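Local coordinates for protein aldehyde dehydrogenase (Burkholderia cenocepacia, PDB 4O6R) that probably oxidises aldehydes to carboxylic acids with NAD(P)+ as cofactor, and here carries adenosine monophosphate bound in its nucleotide pocket, at residues N86-A89 / L90-E94; A277-A280 / I281-Q285; L52-D55 / A56-A60; M441-I444 / N445-R449; T332-Q335 / H336-V340. All coordinates share one frame; numbering follows the deposited sequence. Where two conformers were deposited one is given.

Overall arrangement
All five contacts are local, each between neighbouring turns of one helix or round one bend, so none encloses another and none cross. From the N terminus, contact 3 comes first, on helix 47-66 against the strands of the nucleotide-binding sheet. Contact 1 follows at the start of helix 87-98. Contact 2 closes helix 270-282, the crossover between strands 261-264 and 294-298, and contact 5 opens helix 334-349. Contact 4 turns the chain out of strand 441-444. Contacts 2 and 4 alone touch: Trp279 meets Tyr447 and His283 meets Lys448, tying the helix end to the loop, and both contacts reach the second subunit.

Contact 1: N86-A89 / L90-E94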
loop_
_atom_site.group_PDB
_atom_site.type_symbol
_atom_site.label_atom_id
_atom_site.label_comp_id
_atom_site.label_asym_id
_atom_site.label_seq_id
_atom_site.Cartn_x
_atom_site.Cartn_y
_atom_site.Cartn_z
ATOM N N ASN A 86 0.829 8.166 34.753
ATOM C CA ASN A 86 2.022 8.449 35.535
ATOM C C ASN A 86 2.790 9.666 35.042
ATOM O O ASN A 86 3.990 9.780 35.296
ATOM C CB ASN A 86 2.935 7.220 35.520
ATOM C CG ASN A 86 2.405 6.099 36.388
ATOM O OD1 ASN A 86 2.559 6.143 37.609
ATOM N ND2 ASN A 86 1.729 5.127 35.790
ATOM N N THR A 87 2.099 10.592 34.378
ATOM C CA THR A 87 2.747 11.733 33.720
ATOM C C THR A 87 3.662 12.483 34.662
ATOM O O THR A 87 4.853 12.638 34.373
ATOM C CB THR A 87 1.722 12.698 33.102
ATOM O OG1 THR A 87 1.075 12.061 32.013
ATOM C CG2 THR A 87 2.376 13.990 32.578
ATOM N N GLU A 88 3.139 12.932 35.799
ATOM C CA GLU A 88 3.935 13.796 36.677
ATOM C C GLU A 88 5.177 13.085 37.244
ATOM O O GLU A 88 6.271 13.646 37.208
ATOM C CB GLU A 88 3.080 14.399 37.805
ATOM C CG GLU A 88 3.861 15.305 38.751
ATOM C CD GLU A 88 4.440 16.558 38.092
ATOM O OE1 GLU A 88 4.146 16.854 36.902
ATOM O OE2 GLU A 88 5.197 17.288 38.789
ATOM N N ALA A 89 5.030 11.850 37.727
ATOM C CA ALA A 89 6.178 11.128 38.242
ATOM C C ALA A 89 7.224 10.813 37.146
ATOM O O ALA A 89 8.421 10.894 37.410
ATOM C CB ALA A 89 5.754 9.865 38.979
ATOM N N LEU A 90 6.783 10.471 35.928
ATOM C CA LEU A 90 7.711 10.236 34.833
ATOM C C LEU A 90 8.434 11.530 34.440
ATOM O O LEU A 90 9.625 11.523 34.200
ATOM C CB LEU A 90 7.024 9.633 33.599
ATOM C CG LEU A 90 6.752 8.129 33.620
ATOM C CD1 LEU A 90 5.867 7.707 32.489
ATOM C CD2 LEU A 90 8.041 7.343 33.533
ATOM N N ALA A 91 7.688 12.625 34.395
ATOM C CA ALA A 91 8.247 13.914 34.054
ATOM C C ALA A 91 9.303 14.339 35.090
ATOM O O ALA A 91 10.384 14.803 34.719
ATOM C CB ALA A 91 7.148 14.958 33.955
ATOM N N GLN A 92 8.957 14.216 36.370
ATOM C CA GLN A 92 9.895 14.518 37.433
ATOM C C GLN A 92 11.168 13.682 37.313
ATOM O O GLN A 92 12.268 14.218 37.456
ATOM C CB GLN A 92 9.258 14.317 38.807
ATOM C CG GLN A 92 8.191 15.341 39.155
ATOM C CD GLN A 92 8.771 16.715 39.490
ATOM O OE1 GLN A 92 9.891 16.826 39.977
ATOM N NE2 GLN A 92 7.976 17.757 39.286
ATOM N N LEU A 93 11.031 12.383 37.062
ATOM C CA LEU A 93 12.200 11.489 37.002
ATOM C C LEU A 93 13.083 11.829 35.803
ATOM O O LEU A 93 14.318 11.957 35.922
ATOM C CB LEU A 93 11.768 10.021 36.959
ATOM C CG LEU A 93 12.869 8.962 36.962
ATOM C CD1 LEU A 93 13.707 9.069 38.212
ATOM C CD2 LEU A 93 12.260 7.563 36.896
ATOM N N GLU A 94 12.444 12.033 34.657
ATOM C CA GLU A 94 13.161 12.428 33.433
ATOM C C GLU A 94 13.927 13.747 33.630
ATOM O O GLU A 94 15.116 13.827 33.301
ATOM C CB GLU A 94 12.187 12.512 32.227
ATOM C CG GLU A 94 12.836 12.762 30.860
ATOM C CD GLU A 94 13.579 11.566 30.272
ATOM O OE1 GLU A 94 14.011 10.665 31.018
ATOM O OE2 GLU A 94 13.786 11.537 29.028
#
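Four successive backbone bonds start helix 87-98, the first running from Leu90 N to Asn86 O at 2.9 Å and the last from Leu93 N to Ala89 O at 3.0 Å. Asn86 stands at the N-cap but does not cap with its side chain; its amide turns back, ND2 bonding to the carbonyl of Ala82 in the preceding helix. On the outer side of the first turn Glu88 and Gln92 are linked across the turn by one hydrogen bond, Gln92 NE2 to Glu88 OE2 at 2.9 Å. The donor lies 39° out of the carboxylate plane, while the oxygen stays close to the plane of the Gln92 amide. Bends at chi2, 64° in Glu88 and -73° in Gln92, turn the carboxylate and amide toward each other. Gln92 CG, set beside its own backbone N, rests 3.2 Å from Glu88 O. The other carboxylate oxygen, Glu88 OE1, forms a salt bridge to Arg106, so each carboxylate oxygen has its own partner. On the side facing helix 187-199, Leu90 CD1 lies 4.2 Å from Asn86 CB. Thr87 and Ala91 pack on helix 102-123, where Arg106 also sits, and Asn86, Leu90 and Leu93 lie against helix 187-199, leaving this short helix wedged between the two.

Contact 2: A277-A280 / I281-Q285; sequences AAWA and IFHNQ
Trp279 and His283, one helical turn apart, stack their rings, offset, at the end of helix 270-282, with centroids 4.5 Å apart and planes 24° from parallel. The closest approach is Trp279 CZ3 to His283 CG at 3.4 Å, over one face of the imidazole and toward its rim; CB of Asn284 lies over the rim of the opposite face. Each ring leaves its backbone on the same course, CG anti to the backbone N (chi1 155° in Trp279, 167° in His283), which makes the two side chains run alongside. Ile281, which buries as much, places its CG2 3.4 Å from Ala277 O and over the centre of the Phe282 ring. The last turn is stretched: His283 N reaches Trp279 O at 3.3 Å from above the carbonyl plane, and a water bridges Ala280 O and His283 O. His493 of the second subunit meets Trp279 edge-to-face. Both rings have their polar atoms engaged by the loop after strand 441-444, Trp279 NE1 by Tyr447 O and His283 ND1 by Lys448 NZ. Lys448 also makes a cation-pi contact with Trp279. Facing that lysine's ammonium as acceptor, ND1 probably carries no proton, which would favour a neutral imidazole.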
loop_
_atom_site.group_PDB
_atom_site.type_symbol
_atom_site.label_atom_id
_atom_site.label_comp_id
_atom_site.label_asym_id
_atom_site.label_seq_id
_atom_site.Cartn_x
_atom_site.Cartn_y
_atom_site.Cartn_z
ATOM N N ALA A 277 13.109 29.582 15.050
ATOM C CA ALA A 277 14.573 29.425 15.211
ATOM C C ALA A 277 14.961 29.167 16.653
ATOM O O ALA A 277 15.822 28.306 16.928
ATOM C CB ALA A 277 15.302 30.657 14.697
ATOM N N ALA A 278 14.316 29.877 17.574
ATOM C CA ALA A 278 14.619 29.705 18.994
ATOM C C ALA A 278 14.220 28.313 19.490
ATOM O O ALA A 278 15.019 27.626 20.145
ATOM C CB ALA A 278 13.979 30.806 19.812
ATOM N N TRP A 279 13.007 27.882 19.149
ATOM C CA TRP A 279 12.584 26.519 19.385
ATOM C C TRP A 279 13.571 25.517 18.787
ATOM O O TRP A 279 13.952 24.541 19.435
ATOM C CB TRP A 279 11.169 26.315 18.809
ATOM C CG TRP A 279 10.802 24.933 18.438
ATOM C CD1 TRP A 279 10.728 24.411 17.169
ATOM C CD2 TRP A 279 10.417 23.880 19.325
ATOM N NE1 TRP A 279 10.333 23.107 17.227
ATOM C CE2 TRP A 279 10.152 22.747 18.535
ATOM C CE3 TRP A 279 10.284 23.786 20.721
ATOM C CZ2 TRP A 279 9.763 21.523 19.085
ATOM C CZ3 TRP A 279 9.895 22.573 21.277
ATOM C CH2 TRP A 279 9.638 21.455 20.467
ATOM N N ALA A 280 13.971 25.746 17.534
ATOM C CA ALA A 280 14.711 24.750 16.799
ATOM C C ALA A 280 16.069 24.451 17.403
ATOM O O ALA A 280 16.552 23.306 17.286
ATOM C CB ALA A 280 14.873 25.178 15.342
ATOM N N ILE A 281 16.705 25.452 18.012
ATOM C CA ILE A 281 18.038 25.239 18.583
ATOM C C ILE A 281 18.062 25.239 20.103
ATOM O O ILE A 281 18.878 24.525 20.673
ATOM C CB ILE A 281 19.078 26.213 18.022
ATOM C CG1 ILE A 281 20.528 25.844 18.430
ATOM C CG2 ILE A 281 18.777 27.641 18.456
ATOM C CD1 ILE A 281 20.971 24.438 18.042
ATOM N N PHE A 282 17.184 25.983 20.772
ATOM C CA PHE A 282 17.272 26.075 22.238
ATOM C C PHE A 282 16.441 25.065 22.994
ATOM O O PHE A 282 16.795 24.736 24.133
ATOM C CB PHE A 282 17.053 27.519 22.718
ATOM C CG PHE A 282 18.031 28.485 22.096
ATOM C CD1 PHE A 282 19.400 28.197 22.088
ATOM C CD2 PHE A 282 17.610 29.638 21.481
ATOM C CE1 PHE A 282 20.305 29.041 21.487
ATOM C CE2 PHE A 282 18.516 30.486 20.889
ATOM C CZ PHE A 282 19.862 30.196 20.882
ATOM N N HIS A 283 15.386 24.534 22.376
ATOM C CA HIS A 283 14.650 23.462 23.026
ATOM C C HIS A 283 15.594 22.306 23.264
ATOM O O HIS A 283 16.433 22.000 22.423
ATOM C CB HIS A 283 13.441 22.986 22.233
ATOM C CG HIS A 283 12.868 21.701 22.743
ATOM N ND1 HIS A 283 13.007 20.515 22.074
ATOM C CD2 HIS A 283 12.212 21.405 23.893
ATOM C CE1 HIS A 283 12.419 19.541 22.751
ATOM N NE2 HIS A 283 11.950 20.054 23.872
ATOM N N ASN A 284 15.456 21.698 24.432
ATOM C CA ASN A 284 16.262 20.551 24.866
ATOM C C ASN A 284 17.728 20.919 24.987
ATOM O O ASN A 284 18.621 20.064 24.892
ATOM C CB ASN A 284 16.086 19.317 23.971
ATOM C CG ASN A 284 16.041 18.035 24.784
ATOM O OD1 ASN A 284 15.256 17.947 25.732
ATOM N ND2 ASN A 284 16.888 17.043 24.447
ATOM N N GLN A 285 17.970 22.211 25.198
ATOM C CA GLN A 285 19.316 22.709 25.334
ATOM C C GLN A 285 20.151 22.437 24.065
ATOM O O GLN A 285 21.367 22.258 24.116
ATOM C CB GLN A 285 19.965 22.088 26.571
ATOM C CG GLN A 285 19.324 22.440 27.917
ATOM C CD GLN A 285 17.895 21.959 28.127
ATOM O OE1 GLN A 285 16.969 22.776 28.237
ATOM N NE2 GLN A 285 17.697 20.629 28.162
HETATM O O HOH W 1 16.827 21.611 19.650
#

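Contact 3: L52-D55 / A56-A60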
loop_
_atom_site.group_PDB
_atom_site.type_symbol
_atom_site.label_atom_id
_atom_site.label_comp_id
_atom_site.label_asym_id
_atom_site.label_seq_id
_atom_site.Cartn_x
_atom_site.Cartn_y
_atom_site.Cartn_z
ATOM N N LEU A 52 22.515 -12.946 29.020
ATOM C CA LEU A 52 21.315 -13.333 29.738
ATOM C C LEU A 52 20.074 -12.682 29.128
ATOM O O LEU A 52 19.040 -13.320 29.009
ATOM C CB LEU A 52 21.427 -12.973 31.226
ATOM C CG LEU A 52 22.450 -13.791 32.011
ATOM C CD1 LEU A 52 22.600 -13.222 33.407
ATOM C CD2 LEU A 52 22.053 -15.256 32.103
ATOM N N ALA A 53 20.186 -11.414 28.742
ATOM C CA ALA A 53 19.074 -10.688 28.152
ATOM C C ALA A 53 18.684 -11.238 26.796
ATOM O O ALA A 53 17.507 -11.386 26.519
ATOM C CB ALA A 53 19.414 -9.208 28.055
ATOM N N VAL A 54 19.678 -11.522 25.949
ATOM C CA VAL A 54 19.402 -12.098 24.650
ATOM C C VAL A 54 18.830 -13.515 24.811
ATOM O O VAL A 54 17.883 -13.871 24.134
ATOM C CB VAL A 54 20.638 -12.089 23.730
ATOM C CG1 VAL A 54 20.369 -12.847 22.435
ATOM C CG2 VAL A 54 21.073 -10.659 23.417
ATOM N N ASP A 55 19.367 -14.303 25.724
ATOM C CA ASP A 55 18.765 -15.620 26.028
ATOM C C ASP A 55 17.274 -15.510 26.393
ATOM O O ASP A 55 16.435 -16.257 25.895
ATOM C CB ASP A 55 19.532 -16.312 27.162
ATOM C CG ASP A 55 20.899 -16.824 26.720
ATOM O OD1 ASP A 55 21.242 -16.684 25.528
ATOM O OD2 ASP A 55 21.620 -17.383 27.581
ATOM N N ALA A 56 16.952 -14.578 27.274
ATOM C CA ALA A 56 15.553 -14.371 27.688
ATOM C C ALA A 56 14.658 -13.968 26.512
ATOM O O ALA A 56 13.569 -14.506 26.338
ATOM C CB ALA A 56 15.488 -13.323 28.786
ATOM N N ALA A 57 15.135 -13.015 25.709
ATOM C CA ALA A 57 14.414 -12.593 24.525
ATOM C C ALA A 57 14.250 -13.719 23.507
ATOM O O ALA A 57 13.207 -13.806 22.858
ATOM C CB ALA A 57 15.084 -11.388 23.890
ATOM N N THR A 58 15.263 -14.582 23.371
ATOM C CA THR A 58 15.179 -15.706 22.470
ATOM C C THR A 58 14.099 -16.697 22.918
ATOM O O THR A 58 13.261 -17.144 22.126
ATOM C CB THR A 58 16.540 -16.407 22.378
ATOM O OG1 THR A 58 17.503 -15.470 21.881
ATOM C CG2 THR A 58 16.481 -17.612 21.457
ATOM N N ARG A 59 14.120 -17.047 24.207
ATOM C CA ARG A 59 13.082 -17.934 24.764
ATOM C C ARG A 59 11.662 -17.372 24.577
ATOM O O ARG A 59 10.720 -18.116 24.342
ATOM C CB ARG A 59 13.343 -18.179 26.259
ATOM C CG ARG A 59 14.594 -19.014 26.509
ATOM C CD ARG A 59 14.659 -19.517 27.941
ATOM N NE ARG A 59 14.707 -18.420 28.914
ATOM C CZ ARG A 59 15.811 -17.840 29.371
ATOM N NH1 ARG A 59 17.017 -18.231 28.966
ATOM N NH2 ARG A 59 15.722 -16.870 30.266
ATOM N N ALA A 60 11.525 -16.056 24.731
ATOM C CA ALA A 60 10.206 -15.394 24.684
ATOM C C ALA A 60 9.673 -15.192 23.264
ATOM O O ALA A 60 8.464 -15.070 23.072
ATOM C CB ALA A 60 10.273 -14.073 25.403
HETATM O O HOH W 2 18.307 -15.179 30.864
HETATM O O HOH W 3 19.778 -17.512 30.305
#
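Val54 O is gripped twice by Thr58, through the backbone N at 2.8 Å and through the hydroxyl OG1, also at 2.8 Å. The two donors divide the carbonyl between them: the amide comes nearly straight down the C=O direction, whereas OG1 sits 42° above the carbonyl plane, clear of either lone-pair direction. What brings the hydroxyl back to the previous turn is the Thr58 chi1 of -60°, which sets OG1 beside its own backbone N. There it lies 3.9 Å from Val54 CG1. This is the common helical arrangement in which a threonine bonds to the carbonyl four residues earlier.

Further round helix 47-66, Arg59 folds back over Asp55. Its chain bends at chi3 (-61°), bringing one face of the guanidinium above Asp55 O and NH1 within 3.6 Å of Asp55 CB. The two charges do not touch, Asp55 OD2 and Arg59 NH1 being 4.9 Å apart; a water links them through two long bonds. A second water joins Arg59 NH2 to Leu52 O, and both lie in the guanidinium plane at its edge. The direct salt bridge of Arg59 is with Asp16. On the inner side Ala53, Val54 and Ala57 pack on Val178 of strand 176-180, the small alanines letting the helix come close. The chemistry thus divides by side: mostly apolar inward, apart from the Ala57 carbonyl, which accepts from Thr176 OG1; outside, one salt bridge and two waters keep the guanidinium in place over the helix, its charge probably tempered by Asp16 and, farther off, Asp55.

Contact 4: M441-I444 / N445-R449. With NO3 (nitrate ion), chain N; NO3 (nitrate ion), chain F.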
loop_
_atom_site.group_PDB
_atom_site.type_symbol
_atom_site.label_atom_id
_atom_site.label_comp_id
_atom_site.label_asym_id
_atom_site.label_seq_id
_atom_site.Cartn_x
_atom_site.Cartn_y
_atom_site.Cartn_z
ATOM N N MET A 441 14.301 14.814 6.154
ATOM C CA MET A 441 13.158 15.584 6.613
ATOM C C MET A 441 13.373 17.068 6.321
ATOM O O MET A 441 14.472 17.582 6.520
ATOM C CB MET A 441 12.979 15.371 8.111
ATOM C CG MET A 441 12.795 13.911 8.497
ATOM S SD MET A 441 12.962 13.663 10.265
ATOM C CE MET A 441 14.736 13.733 10.435
ATOM N N CYS A 442 12.320 17.733 5.856
ATOM C CA CYS A 442 12.373 19.165 5.579
ATOM C C CYS A 442 11.094 19.820 6.094
ATOM O O CYS A 442 10.001 19.446 5.697
ATOM C CB CYS A 442 12.536 19.439 4.083
ATOM S SG CYS A 442 12.751 21.196 3.741
ATOM N N TRP A 443 11.250 20.792 6.982
ATOM C CA TRP A 443 10.144 21.495 7.611
ATOM C C TRP A 443 10.023 22.869 7.006
ATOM O O TRP A 443 10.995 23.645 7.008
ATOM C CB TRP A 443 10.378 21.615 9.144
ATOM C CG TRP A 443 10.412 20.295 9.854
ATOM C CD1 TRP A 443 9.347 19.467 10.068
ATOM C CD2 TRP A 443 11.561 19.609 10.393
ATOM N NE1 TRP A 443 9.757 18.331 10.717
ATOM C CE2 TRP A 443 11.102 18.387 10.927
ATOM C CE3 TRP A 443 12.916 19.917 10.504
ATOM C CZ2 TRP A 443 11.952 17.466 11.548
ATOM C CZ3 TRP A 443 13.761 19.006 11.106
ATOM C CH2 TRP A 443 13.268 17.791 11.623
ATOM N N ILE A 444 8.828 23.186 6.497
ATOM C CA ILE A 444 8.568 24.478 5.867
ATOM C C ILE A 444 7.647 25.290 6.768
ATOM O O ILE A 444 6.528 24.857 7.063
ATOM C CB ILE A 444 7.945 24.344 4.478
ATOM C CG1 ILE A 444 8.858 23.511 3.593
ATOM C CG2 ILE A 444 7.738 25.727 3.879
ATOM C CD1 ILE A 444 8.180 22.934 2.368
ATOM N N ASN A 445 8.133 26.460 7.180
ATOM C CA ASN A 445 7.420 27.346 8.106
ATOM C C ASN A 445 7.118 26.718 9.473
ATOM O O ASN A 445 6.123 27.056 10.148
ATOM C CB ASN A 445 6.180 27.944 7.418
ATOM C CG ASN A 445 6.558 28.968 6.344
ATOM O OD1 ASN A 445 7.660 29.520 6.345
ATOM N ND2 ASN A 445 5.649 29.206 5.406
ATOM N N CYS A 446 8.009 25.816 9.880
ATOM C CA CYS A 446 7.937 25.107 11.158
ATOM C C CYS A 446 9.297 24.441 11.303
ATOM O O CYS A 446 10.147 24.556 10.423
ATOM C CB CYS A 446 6.791 24.094 11.188
ATOM S SG CYS A 446 6.832 22.790 9.912
ATOM N N TYR A 447 9.533 23.801 12.428
ATOM C CA TYR A 447 10.771 23.044 12.620
ATOM C C TYR A 447 10.568 21.973 13.674
ATOM O O TYR A 447 9.800 22.146 14.609
ATOM C CB TYR A 447 11.947 23.949 12.996
ATOM C CG TYR A 447 13.261 23.548 12.346
ATOM C CD1 TYR A 447 13.607 24.013 11.083
ATOM C CD2 TYR A 447 14.163 22.731 13.003
ATOM C CE1 TYR A 447 14.821 23.659 10.481
ATOM C CE2 TYR A 447 15.379 22.373 12.428
ATOM C CZ TYR A 447 15.703 22.823 11.167
ATOM O OH TYR A 447 16.914 22.483 10.634
ATOM N N LYS A 448 11.289 20.872 13.518
ATOM C CA LYS A 448 11.232 19.746 14.439
ATOM C C LYS A 448 9.814 19.213 14.657
ATOM O O LYS A 448 9.435 18.891 15.783
ATOM C CB LYS A 448 11.871 20.072 15.794
ATOM C CG LYS A 448 13.259 20.634 15.731
ATOM C CD LYS A 448 14.110 20.348 16.968
ATOM C CE LYS A 448 13.497 20.858 18.258
ATOM N NZ LYS A 448 14.208 20.184 19.396
ATOM N N ARG A 449 8.996 19.164 13.611
ATOM C CA ARG A 449 7.734 18.485 13.748
ATOM C C ARG A 449 7.995 16.985 13.612
ATOM O O ARG A 449 8.556 16.539 12.617
ATOM C CB ARG A 449 6.694 18.930 12.716
ATOM C CG ARG A 449 6.482 20.443 12.635
ATOM C CD ARG A 449 6.022 21.000 13.965
ATOM N NE ARG A 449 4.767 20.427 14.394
ATOM C CZ ARG A 449 4.037 20.888 15.414
ATOM N NH1 ARG A 449 4.454 21.923 16.134
ATOM N NH2 ARG A 449 2.876 20.307 15.727
HETATM N N NO3 N . 2.830 17.455 13.866
HETATM O O1 NO3 N . 2.630 18.515 13.294
HETATM O O2 NO3 N . 1.897 16.424 13.734
HETATM O O3 NO3 N . 3.991 17.319 14.629
HETATM N N NO3 F . 12.960 16.971 19.079
HETATM O O1 NO3 F . 12.589 15.832 18.779
HETATM O O2 NO3 F . 12.132 17.846 19.761
HETATM O O3 NO3 F . 14.238 17.414 18.758
#
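Trp443 and Tyr447 make a tilted edge-to-face (T-shaped) pair where strand 441-444, the edge strand of its sheet within this chain, gives way to a loop that doubles back across the indole. The edge of the tryptophan's six-membered ring is directed at the tyrosine face, centroids 5.0 Å apart and planes at 50°, with Trp443 CE3 over the middle of the phenol ring. Tyr447 OH is bonded to the carbonyl of Ala261.

The same indole is roofed by backbone: Lys448 N lies 3.4 Å from Trp443 CD2 and over the ring's centre, with Arg449 N toward the rim, while Met441 CB covers the opposite face. Asn445 and Lys448, both with positive phi, bend the chain round the ring. Cys446 SG reaches Trp443 CB at 3.8 Å and meets the five-membered ring obliquely. Arg449 CB touches the indole at NE1, and the guanidinium plane stands 79° from the ring.

The assembly continues this sheet: residues 441-444 pair in parallel with a strand of the second subunit, whose Asp135 forms a salt bridge to Arg449. Two nitrates, probably from the crystallisation liquor, occupy the basic ends: Lys448 NZ holds one at O3 (2.8 Å), and Arg449 NH2 and NE share O1 of the other. Trp443 NE1 donates to Arg449 O at 2.9 Å, on a carbonyl lone pair but bent at the donor, the oxygen lying out of the ring plane.

Contact 5: T332-Q335 / H336-V340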
loop_
_atom_site.group_PDB
_atom_site.type_symbol
_atom_site.label_atom_id
_atom_site.label_comp_id
_atom_site.label_asym_id
_atom_site.label_seq_id
_atom_site.Cartn_x
_atom_site.Cartn_y
_atom_site.Cartn_z
ATOM N N THR A 332 23.373 17.745 29.760
ATOM C CA THR A 332 23.183 16.500 30.491
ATOM C C THR A 332 24.478 15.999 31.225
ATOM O O THR A 332 24.390 15.308 32.252
ATOM C CB THR A 332 22.555 15.432 29.570
ATOM O OG1 THR A 332 21.235 15.854 29.160
ATOM C CG2 THR A 332 22.431 14.135 30.258
ATOM N N SER A 333 25.663 16.351 30.735
ATOM C CA SER A 333 26.891 15.876 31.365
ATOM C C SER A 333 27.988 16.905 31.350
ATOM O O SER A 333 28.041 17.760 30.458
ATOM C CB SER A 333 27.400 14.616 30.667
ATOM O OG SER A 333 28.007 14.969 29.438
ATOM N N LYS A 334 28.875 16.796 32.333
ATOM C CA LYS A 334 30.053 17.637 32.416
ATOM C C LYS A 334 30.876 17.590 31.120
ATOM O O LYS A 334 31.288 18.615 30.593
ATOM C CB LYS A 334 30.892 17.230 33.637
ATOM C CG LYS A 334 32.177 18.025 33.863
ATOM C CD LYS A 334 31.915 19.525 33.864
ATOM C CE LYS A 334 33.139 20.325 34.306
ATOM N NZ LYS A 334 33.019 21.724 33.784
ATOM N N GLN A 335 31.051 16.398 30.577
ATOM C CA GLN A 335 31.850 16.213 29.374
ATOM C C GLN A 335 31.283 16.965 28.190
ATOM O O GLN A 335 32.021 17.560 27.400
ATOM C CB GLN A 335 31.971 14.734 29.035
ATOM C CG GLN A 335 32.794 13.970 30.064
ATOM C CD GLN A 335 32.015 13.448 31.278
ATOM O OE1 GLN A 335 30.898 13.872 31.579
ATOM N NE2 GLN A 335 32.650 12.524 32.010
ATOM N N HIS A 336 29.962 16.967 28.084
ATOM C CA HIS A 336 29.321 17.621 26.984
ATOM C C HIS A 336 29.410 19.149 27.149
ATOM O O HIS A 336 29.658 19.866 26.165
ATOM C CB HIS A 336 27.859 17.154 26.870
ATOM C CG HIS A 336 27.159 17.745 25.710
ATOM N ND1 HIS A 336 27.697 17.704 24.437
ATOM C CD2 HIS A 336 25.992 18.433 25.612
ATOM C CE1 HIS A 336 26.881 18.328 23.603
ATOM N NE2 HIS A 336 25.853 18.799 24.293
ATOM N N LEU A 337 29.203 19.650 28.372
ATOM C CA LEU A 337 29.442 21.066 28.647
ATOM C C LEU A 337 30.857 21.512 28.247
ATOM O O LEU A 337 31.024 22.547 27.628
ATOM C CB LEU A 337 29.232 21.408 30.116
ATOM C CG LEU A 337 29.688 22.806 30.495
ATOM C CD1 LEU A 337 28.782 23.834 29.832
ATOM C CD2 LEU A 337 29.691 23.025 31.986
ATOM N N ASP A 338 31.873 20.760 28.657
ATOM C CA ASP A 338 33.248 21.135 28.309
ATOM C C ASP A 338 33.448 21.180 26.792
ATOM O O ASP A 338 34.125 22.052 26.278
ATOM C CB ASP A 338 34.232 20.183 28.958
ATOM C CG ASP A 338 34.300 20.368 30.465
ATOM O OD1 ASP A 338 33.816 21.397 30.985
ATOM O OD2 ASP A 338 34.819 19.460 31.125
ATOM N N ARG A 339 32.812 20.257 26.084
ATOM C CA ARG A 339 32.861 20.222 24.635
ATOM C C ARG A 339 32.239 21.513 24.047
ATOM O O ARG A 339 32.771 22.101 23.116
ATOM C CB ARG A 339 32.091 19.009 24.169
ATOM C CG ARG A 339 32.376 18.545 22.770
ATOM C CD ARG A 339 33.178 17.222 22.731
ATOM N NE ARG A 339 34.191 17.457 21.712
ATOM C CZ ARG A 339 33.940 17.498 20.408
ATOM N NH1 ARG A 339 32.736 17.179 19.934
ATOM N NH2 ARG A 339 34.920 17.807 19.569
ATOM N N VAL A 340 31.130 21.961 24.607
ATOM C CA VAL A 340 30.444 23.130 24.048
ATOM C C VAL A 340 31.275 24.383 24.347
ATOM O O VAL A 340 31.440 25.237 23.482
ATOM C CB VAL A 340 28.993 23.242 24.570
ATOM C CG1 VAL A 340 28.354 24.560 24.146
ATOM C CG2 VAL A 340 28.175 22.055 24.072
#
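Ser333 is the N-cap of helix 334-349, and its hydroxyl takes the capping bond from His336 N. Ser333 OG accepts that amide at 3.1 Å with an N-H...O angle of 153°, from a chi1 of 76° that holds OG between the backbone N and the carbonyl carbon, over the first turn. The serine's own carbonyl accepts too: Leu337 N reaches Ser333 O at 3.0 Å, and His336 N adds a weak bond to it. His336 CB rests against the serine oxygen OG at 3.4 Å.

From the first helical residue, Lys334, a salt bridge reaches Asp338 one turn on, on the exposed side. Lys334 NZ meets Asp338 OD1 at 2.9 Å on the syn side of the carboxylate, only 15° out of its plane. The lysine gets there by bending at chi2 and then running extended; on its way CE passes both carboxylate oxygens and NZ comes within 4.0 Å of Leu337 CD2.

The His336 ring has Val340 CG2 over one face, and its NE2 bonds to the carbonyl of Phe392. Around this helix start the loops close in: His336 meets Trp156, which follows strand 138-153, Lys334 touches Tyr370 and Thr332 OG1 bonds to the carbonyl of Thr98 at the end of helix 87-98.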